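Local coordinates for protein spectinomycin 9-adenylyltransferase (Enterococcus faecalis, PDB 6SXJ) that adenylylates the antibiotic spectinomycin with ATP, giving 9-O-adenylylspectinomycin and diphosphate, and so makes bacteria resistant to spectinomycin but not to streptomycin, at residues A[88-93]-A[128-133]; A[48-53]-A[148-153]. All blocks are in the same frame, centred on the assembly; numbering follows the deposited sequence.

Contact 1 (A[88-93]-A[128-133]); sequences TIIIQQ and SDLTIM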
ATOM      1  N   THR A  88      -1.688   7.827  -3.807  1.00 49.85           N
ATOM      2  CA  THR A  88      -1.119   7.592  -5.126  1.00 51.02           C
ATOM      3  C   THR A  88      -1.952   8.311  -6.177  1.00 51.92           C
ATOM      4  O   THR A  88      -3.185   8.326  -6.102  1.00 48.17           O
ATOM      5  CB  THR A  88      -1.083   6.096  -5.461  1.00 43.64           C
ATOM      6  OG1 THR A  88      -0.293   5.406  -4.489  1.00 43.07           O
ATOM      7  CG2 THR A  88      -0.504   5.876  -6.846  1.00 56.77           C
ATOM      8  N   ILE A  89      -1.275   8.883  -7.168  1.00 44.35           N
ATOM      9  CA  ILE A  89      -1.917   9.581  -8.274  1.00 49.86           C
ATOM     10  C   ILE A  89      -1.565   8.853  -9.562  1.00 56.89           C
ATOM     11  O   ILE A  89      -0.385   8.597  -9.837  1.00 51.80           O
ATOM     12  CB  ILE A  89      -1.475  11.057  -8.346  1.00 51.47           C
ATOM     13  CG1 ILE A  89      -1.732  11.753  -7.008  1.00 44.69           C
ATOM     14  CG2 ILE A  89      -2.189  11.765  -9.486  1.00 54.34           C
ATOM     15  CD1 ILE A  89      -1.384  13.221  -6.994  1.00 54.66           C
ATOM     16  N   ILE A  90      -2.586   8.524 -10.347  1.00 46.25           N
ATOM     17  CA  ILE A  90      -2.400   7.979 -11.682  1.00 47.09           C
ATOM     18  C   ILE A  90      -3.093   8.887 -12.687  1.00 58.94           C
ATOM     19  O   ILE A  90      -4.076   9.571 -12.370  1.00 54.98           O
ATOM     20  CB  ILE A  90      -2.937   6.537 -11.803  1.00 50.61           C
ATOM     21  CG1 ILE A  90      -4.379   6.461 -11.285  1.00 52.10           C
ATOM     22  CG2 ILE A  90      -2.039   5.568 -11.049  1.00 58.18           C
ATOM     23  CD1 ILE A  90      -5.063   5.156 -11.602  1.00 46.26           C
ATOM     24  N   ILE A  91      -2.554   8.897 -13.905  1.00 49.91           N
ATOM     25  CA  ILE A  91      -3.167   9.559 -15.050  1.00 52.60           C
ATOM     26  C   ILE A  91      -4.027   8.531 -15.761  1.00 60.36           C
ATOM     27  O   ILE A  91      -3.559   7.427 -16.059  1.00 54.00           O
ATOM     28  CB  ILE A  91      -2.099  10.129 -15.999  1.00 56.37           C
ATOM     29  CG1 ILE A  91      -1.133  11.019 -15.225  1.00 55.62           C
ATOM     30  CG2 ILE A  91      -2.754  10.903 -17.133  1.00 57.79           C
ATOM     31  CD1 ILE A  91      -0.289  11.922 -16.097  1.00 66.76           C
ATOM     32  N   GLN A  92      -5.290   8.877 -16.023  1.00 58.47           N
ATOM     33  CA  GLN A  92      -6.194   7.891 -16.604  1.00 57.88           C
ATOM     34  C   GLN A  92      -5.644   7.351 -17.920  1.00 59.84           C
ATOM     35  O   GLN A  92      -5.663   6.139 -18.162  1.00 61.32           O
ATOM     36  CB  GLN A  92      -7.580   8.493 -16.817  1.00 57.25           C
ATOM     37  CG  GLN A  92      -8.639   7.452 -17.120  1.00 54.49           C
ATOM     38  CD  GLN A  92      -9.954   8.069 -17.560  1.00 59.93           C
ATOM     39  OE1 GLN A  92     -10.196   9.260 -17.354  1.00 61.79           O
ATOM     40  NE2 GLN A  92     -10.813   7.258 -18.166  1.00 60.34           N
ATOM     41  N   GLN A  93      -5.160   8.243 -18.789  1.00 60.42           N
ATOM     42  CA  GLN A  93      -4.770   7.834 -20.134  1.00 64.66           C
ATOM     43  C   GLN A  93      -3.526   6.954 -20.118  1.00 68.12           C
ATOM     44  O   GLN A  93      -3.326   6.149 -21.034  1.00 70.79           O
ATOM     45  CB  GLN A  93      -4.538   9.068 -21.006  1.00 70.58           C
ATOM     46  CG  GLN A  93      -3.398   9.960 -20.524  1.00 78.27           C
ATOM     47  CD  GLN A  93      -2.793  10.800 -21.635  1.00 89.55           C
ATOM     48  OE1 GLN A  93      -3.236  10.746 -22.785  1.00 90.37           O
ATOM     49  NE2 GLN A  93      -1.769  11.581 -21.296  1.00 94.25           N
ATOM     50  N   SER A 128       5.528  -1.823 -10.155  1.00 53.22           N
ATOM     51  CA  SER A 128       4.861  -3.113 -10.262  1.00 59.78           C
ATOM     52  C   SER A 128       3.858  -3.324  -9.137  1.00 56.24           C
ATOM     53  O   SER A 128       2.842  -3.999  -9.330  1.00 65.46           O
ATOM     54  CB  SER A 128       5.897  -4.236 -10.265  1.00 64.35           C
ATOM     55  OG  SER A 128       5.376  -5.397  -9.646  1.00 80.10           O
ATOM     56  N   ASP A 129       4.116  -2.749  -7.959  1.00 56.02           N
ATOM     57  CA  ASP A 129       3.204  -2.939  -6.839  1.00 57.73           C
ATOM     58  C   ASP A 129       1.868  -2.253  -7.084  1.00 52.01           C
ATOM     59  O   ASP A 129       0.842  -2.684  -6.549  1.00 62.32           O
ATOM     60  CB  ASP A 129       3.837  -2.411  -5.553  1.00 54.60           C
ATOM     61  CG  ASP A 129       4.787  -3.405  -4.923  1.00 63.08           C
ATOM     62  OD1 ASP A 129       4.543  -4.622  -5.051  1.00 69.85           O
ATOM     63  OD2 ASP A 129       5.783  -2.973  -4.303  1.00 65.99           O
ATOM     64  N   LEU A 130       1.859  -1.181  -7.880  1.00 57.41           N
ATOM     65  CA  LEU A 130       0.616  -0.484  -8.180  1.00 61.19           C
ATOM     66  C   LEU A 130      -0.372  -1.378  -8.914  1.00 61.46           C
ATOM     67  O   LEU A 130      -1.583  -1.130  -8.862  1.00 50.76           O
ATOM     68  CB  LEU A 130       0.918   0.771  -9.000  1.00 53.49           C
ATOM     69  CG  LEU A 130      -0.279   1.602  -9.454  1.00 58.92           C
ATOM     70  CD1 LEU A 130      -1.052   2.177  -8.277  1.00 53.58           C
ATOM     71  CD2 LEU A 130       0.211   2.711 -10.369  1.00 54.04           C
ATOM     72  N   THR A 131       0.108  -2.418  -9.590  1.00 49.26           N
ATOM     73  CA  THR A 131      -0.819  -3.346 -10.227  1.00 58.24           C
ATOM     74  C   THR A 131      -1.675  -4.073  -9.196  1.00 50.66           C
ATOM     75  O   THR A 131      -2.834  -4.400  -9.467  1.00 51.92           O
ATOM     76  CB  THR A 131      -0.054  -4.354 -11.090  1.00 49.46           C
ATOM     77  OG1 THR A 131       0.457  -3.690 -12.250  1.00 55.45           O
ATOM     78  CG2 THR A 131      -0.969  -5.495 -11.523  1.00 54.49           C
ATOM     79  N   ILE A 132      -1.113  -4.365  -8.026  1.00 51.83           N
ATOM     80  CA  ILE A 132      -1.887  -5.011  -6.971  1.00 50.86           C
ATOM     81  C   ILE A 132      -2.838  -4.017  -6.324  1.00 55.90           C
ATOM     82  O   ILE A 132      -3.943  -4.387  -5.904  1.00 53.31           O
ATOM     83  CB  ILE A 132      -0.929  -5.623  -5.938  1.00 52.15           C
ATOM     84  CG1 ILE A 132       0.145  -6.457  -6.643  1.00 48.00           C
ATOM     85  CG2 ILE A 132      -1.681  -6.486  -4.948  1.00 48.18           C
ATOM     86  CD1 ILE A 132       1.301  -6.843  -5.742  1.00 56.41           C
ATOM     87  N   MET A 133      -2.428  -2.751  -6.234  1.00 50.48           N
ATOM     88  CA  MET A 133      -3.285  -1.721  -5.667  1.00 56.45           C
ATOM     89  C   MET A 133      -4.486  -1.466  -6.564  1.00 53.29           C
ATOM     90  O   MET A 133      -5.635  -1.507  -6.107  1.00 57.31           O
ATOM     91  CB  MET A 133      -2.479  -0.438  -5.467  1.00 52.96           C
ATOM     92  CG  MET A 133      -1.161  -0.654  -4.754  1.00 63.61           C
ATOM     93  SD  MET A 133      -0.153   0.829  -4.639  1.00 76.71           S
ATOM     94  CE  MET A 133      -1.395   2.094  -4.344  1.00 54.73           C
TER
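L130 of helix 130-139 spreads its two methyls over strand 85-91, one for each of the strand residues T88 and I90. L130 CD2 lies 3.7 Å from I90 CG2, and L130 CD1 lies 4.0 Å from T88 CG2, so the leucine fork bridges two positions on one face of the strand. It reaches there because L130 CG stands anti to its own backbone N (chi1 178°), which extends the side chain from the helix toward the sheet. I90 meets it with its CG2 branch. This is the tightly enclosed part of the contact: L130, T88 and I90 are all buried, and V52 packs beside I90.

The more open side is at M133, one turn further along the helix, which is partly exposed where the other three are buried. Its chain bends at chi3 (38°) and brings the terminal methyl over T88, with M133 CE 3.5 Å from T88 OG1; this is van der Waals packing against a hydroxyl, with no hydrogen bond across the segments.

D129 O accepts from two amides, I132 N at 3.0 Å and M133 N at 3.3 Å. Away from the sheet, I132 packs on A165 and I166 of helix 159-173, while T131 OG1 hydrogen-bonds H100 ND1. Helix 130-139 is thus placed between the sheet and helix 159-173. L130 on T88 and I90, with M133 on T88, packs a helix on the face of a mixed beta sheet, as in the alpha/beta core of the nucleotidyltransferase fold.

Contact 2 (A[48-53]-A[148-153]); sequences DFLVVV and YDLEEL
L153 N donates to L150 O at 2.7 Å, and E152 N bonds to D149 O at 2.9 Å; the two bonds close successive, overlapping turns that present L150 and L153 to strand 47-53. The E152 carboxylate also reaches back: D149 N meets E152 OE1 at 3.0 Å with an N-H...O angle of 155°, on the anti side and 34° out of the carboxylate plane. This bond ties the side chain back across the turn, where 150-152 have helical backbone angles without the regular bonds of a helix.

Across the contact everything is apolar. L150 is extended from its backbone (chi1 -179°), and the end of the side chain comes in over L50, the two leucines crossing at about a right angle. L50 CD2 fits against both methyls of L150, 3.7 Å from L150 CD2 and 4.0 Å from L150 CD1. Here the segment after strand 142-144 folds back over the central sheet of the nucleotidyltransferase domain, on the same face as helix 130-139; A137 of that helix touches both L50 and L150.

Toward the end of the strand the methyls stand slightly farther apart. V52 CG2 is 4.2 Å from L150 CD1 and 4.4 Å from L153 CD1, so one valine methyl is shared by two leucines. L153 also touches Y31 of the adjoining strand 27-33.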
ATOM      1  N   ASP A  48      -5.771   5.059   2.882  1.00 46.49           N
ATOM      2  CA  ASP A  48      -5.176   4.804   1.575  1.00 47.55           C
ATOM      3  C   ASP A  48      -6.025   5.473   0.503  1.00 47.58           C
ATOM      4  O   ASP A  48      -7.205   5.142   0.347  1.00 40.32           O
ATOM      5  CB  ASP A  48      -5.077   3.303   1.301  1.00 46.28           C
ATOM      6  CG  ASP A  48      -4.182   2.577   2.291  1.00 54.75           C
ATOM      7  OD1 ASP A  48      -2.955   2.802   2.251  1.00 56.19           O
ATOM      8  OD2 ASP A  48      -4.703   1.768   3.098  1.00 52.68           O
ATOM      9  N   PHE A  49      -5.416   6.381  -0.257  1.00 46.35           N
ATOM     10  CA  PHE A  49      -6.124   7.136  -1.279  1.00 44.20           C
ATOM     11  C   PHE A  49      -5.560   6.821  -2.656  1.00 52.49           C
ATOM     12  O   PHE A  49      -4.337   6.834  -2.852  1.00 44.68           O
ATOM     13  CB  PHE A  49      -6.020   8.640  -1.024  1.00 48.43           C
ATOM     14  CG  PHE A  49      -6.662   9.090   0.243  1.00 44.58           C
ATOM     15  CD1 PHE A  49      -5.935   9.168   1.419  1.00 29.01           C
ATOM     16  CD2 PHE A  49      -7.988   9.473   0.257  1.00 52.22           C
ATOM     17  CE1 PHE A  49      -6.513   9.612   2.574  1.00 50.84           C
ATOM     18  CE2 PHE A  49      -8.576   9.898   1.414  1.00 38.25           C
ATOM     19  CZ  PHE A  49      -7.843   9.965   2.581  1.00 45.25           C
ATOM     20  N   LEU A  50      -6.455   6.566  -3.608  1.00 44.11           N
ATOM     21  CA  LEU A  50      -6.124   6.529  -5.026  1.00 43.01           C
ATOM     22  C   LEU A  50      -6.779   7.727  -5.697  1.00 54.92           C
ATOM     23  O   LEU A  50      -7.991   7.945  -5.547  1.00 49.35           O
ATOM     24  CB  LEU A  50      -6.596   5.233  -5.684  1.00 42.65           C
ATOM     25  CG  LEU A  50      -6.170   5.031  -7.138  1.00 48.75           C
ATOM     26  CD1 LEU A  50      -4.688   4.771  -7.214  1.00 46.92           C
ATOM     27  CD2 LEU A  50      -6.941   3.879  -7.739  1.00 47.57           C
ATOM     28  N   VAL A  51      -5.976   8.513  -6.410  1.00 47.61           N
ATOM     29  CA  VAL A  51      -6.429   9.734  -7.064  1.00 44.84           C
ATOM     30  C   VAL A  51      -6.136   9.620  -8.552  1.00 59.69           C
ATOM     31  O   VAL A  51      -5.052   9.177  -8.952  1.00 52.39           O
ATOM     32  CB  VAL A  51      -5.745  10.979  -6.464  1.00 44.86           C
ATOM     33  CG1 VAL A  51      -6.160  12.238  -7.217  1.00 51.24           C
ATOM     34  CG2 VAL A  51      -6.060  11.104  -4.987  1.00 44.90           C
ATOM     35  N   VAL A  52      -7.098  10.021  -9.373  1.00 54.31           N
ATOM     36  CA  VAL A  52      -6.984   9.933 -10.822  1.00 48.17           C
ATOM     37  C   VAL A  52      -7.087  11.333 -11.404  1.00 55.71           C
ATOM     38  O   VAL A  52      -7.986  12.101 -11.038  1.00 59.19           O
ATOM     39  CB  VAL A  52      -8.060   9.015 -11.427  1.00 52.45           C
ATOM     40  CG1 VAL A  52      -7.880   8.921 -12.938  1.00 62.60           C
ATOM     41  CG2 VAL A  52      -7.994   7.636 -10.793  1.00 52.81           C
ATOM     42  N   VAL A  53      -6.183  11.646 -12.332  1.00 56.90           N
ATOM     43  CA  VAL A  53      -6.070  12.960 -12.942  1.00 59.27           C
ATOM     44  C   VAL A  53      -6.058  12.788 -14.456  1.00 60.34           C
ATOM     45  O   VAL A  53      -5.925  11.683 -14.980  1.00 61.54           O
ATOM     46  CB  VAL A  53      -4.807  13.710 -12.474  1.00 60.40           C
ATOM     47  CG1 VAL A  53      -4.913  14.047 -10.997  1.00 55.27           C
ATOM     48  CG2 VAL A  53      -3.558  12.880 -12.759  1.00 61.94           C
ATOM     49  N   TYR A 148     -17.378   9.600 -11.734  1.00 60.02           N
ATOM     50  CA  TYR A 148     -17.293   8.242 -12.256  1.00 57.19           C
ATOM     51  C   TYR A 148     -16.815   7.283 -11.175  1.00 47.16           C
ATOM     52  O   TYR A 148     -16.046   7.654 -10.286  1.00 55.94           O
ATOM     53  CB  TYR A 148     -16.347   8.154 -13.476  1.00 58.94           C
ATOM     54  CG  TYR A 148     -16.580   9.233 -14.514  1.00 65.12           C
ATOM     55  CD1 TYR A 148     -17.331   8.982 -15.657  1.00 73.14           C
ATOM     56  CD2 TYR A 148     -16.051  10.504 -14.348  1.00 69.00           C
ATOM     57  CE1 TYR A 148     -17.550   9.973 -16.607  1.00 63.40           C
ATOM     58  CE2 TYR A 148     -16.269  11.499 -15.287  1.00 71.89           C
ATOM     59  CZ  TYR A 148     -17.022  11.228 -16.413  1.00 65.60           C
ATOM     60  OH  TYR A 148     -17.227  12.213 -17.353  1.00 72.96           O
ATOM     61  N   ASP A 149     -17.323   6.054 -11.235  1.00 50.03           N
ATOM     62  CA  ASP A 149     -16.784   4.976 -10.421  1.00 54.16           C
ATOM     63  C   ASP A 149     -15.399   4.604 -10.938  1.00 57.13           C
ATOM     64  O   ASP A 149     -15.097   4.739 -12.127  1.00 52.81           O
ATOM     65  CB  ASP A 149     -17.708   3.755 -10.456  1.00 55.99           C
ATOM     66  CG  ASP A 149     -18.837   3.852  -9.458  1.00 58.09           C
ATOM     67  OD1 ASP A 149     -18.627   4.450  -8.385  1.00 61.77           O
ATOM     68  OD2 ASP A 149     -19.933   3.325  -9.741  1.00 54.91           O
ATOM     69  N   LEU A 150     -14.547   4.135 -10.028  1.00 58.48           N
ATOM     70  CA  LEU A 150     -13.171   3.833 -10.398  1.00 54.63           C
ATOM     71  C   LEU A 150     -13.121   2.850 -11.563  1.00 55.65           C
ATOM     72  O   LEU A 150     -12.353   3.040 -12.514  1.00 62.54           O
ATOM     73  CB  LEU A 150     -12.417   3.280  -9.189  1.00 49.87           C
ATOM     74  CG  LEU A 150     -10.940   2.936  -9.411  1.00 56.50           C
ATOM     75  CD1 LEU A 150     -10.186   4.105 -10.010  1.00 46.12           C
ATOM     76  CD2 LEU A 150     -10.320   2.507  -8.084  1.00 55.23           C
ATOM     77  N   GLU A 151     -13.951   1.805 -11.516  1.00 56.06           N
ATOM     78  CA  GLU A 151     -13.917   0.773 -12.548  1.00 57.55           C
ATOM     79  C   GLU A 151     -14.146   1.360 -13.938  1.00 65.97           C
ATOM     80  O   GLU A 151     -13.725   0.771 -14.943  1.00 55.20           O
ATOM     81  CB  GLU A 151     -14.965  -0.299 -12.243  1.00 66.35           C
ATOM     82  CG  GLU A 151     -16.406   0.197 -12.303  1.00 60.01           C
ATOM     83  CD  GLU A 151     -17.370  -0.710 -11.551  1.00 74.00           C
ATOM     84  OE1 GLU A 151     -16.939  -1.790 -11.095  1.00 75.69           O
ATOM     85  OE2 GLU A 151     -18.559  -0.344 -11.414  1.00 77.39           O
ATOM     86  N   GLU A 152     -14.823   2.508 -14.019  1.00 64.04           N
ATOM     87  CA  GLU A 152     -15.034   3.155 -15.310  1.00 60.75           C
ATOM     88  C   GLU A 152     -13.789   3.863 -15.823  1.00 57.14           C
ATOM     89  O   GLU A 152     -13.733   4.221 -17.007  1.00 57.54           O
ATOM     90  CB  GLU A 152     -16.163   4.187 -15.233  1.00 54.73           C
ATOM     91  CG  GLU A 152     -17.453   3.693 -14.629  1.00 58.55           C
ATOM     92  CD  GLU A 152     -18.539   4.747 -14.705  1.00 64.95           C
ATOM     93  OE1 GLU A 152     -18.976   5.233 -13.640  1.00 61.76           O
ATOM     94  OE2 GLU A 152     -18.938   5.104 -15.836  1.00 69.51           O
ATOM     95  N   LEU A 153     -12.810   4.105 -14.960  1.00 57.11           N
ATOM     96  CA  LEU A 153     -11.621   4.850 -15.327  1.00 59.30           C
ATOM     97  C   LEU A 153     -10.401   3.958 -15.510  1.00 50.92           C
ATOM     98  O   LEU A 153      -9.324   4.471 -15.817  1.00 62.07           O
ATOM     99  CB  LEU A 153     -11.317   5.909 -14.267  1.00 62.93           C
ATOM    100  CG  LEU A 153     -12.443   6.825 -13.796  1.00 58.31           C
ATOM    101  CD1 LEU A 153     -12.022   7.458 -12.475  1.00 57.58           C
ATOM    102  CD2 LEU A 153     -12.768   7.888 -14.822  1.00 62.31           C
TER

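How the contacts relate
After helix 8-23 and strand 27-33 the chain lays down strand 47-53, passes through helix 59-69 and adds strand 85-91 as its parallel neighbour. After strand 103-108 it returns at 128-133, where contact 1 closes a loop of 34 intervening residues on the second of these strands. It then continues through helix 130-139 and strand 142-144 to 148-153, where contact 2 closes the longer loop on the first strand. The shorter loop lies wholly within the longer; the two do not cross. The strands are joined by probable hydrogen bonds, T88 O to V51 N (2.8 Å) and I90 N to V51 O (2.9 Å), and Q92 packs against L153.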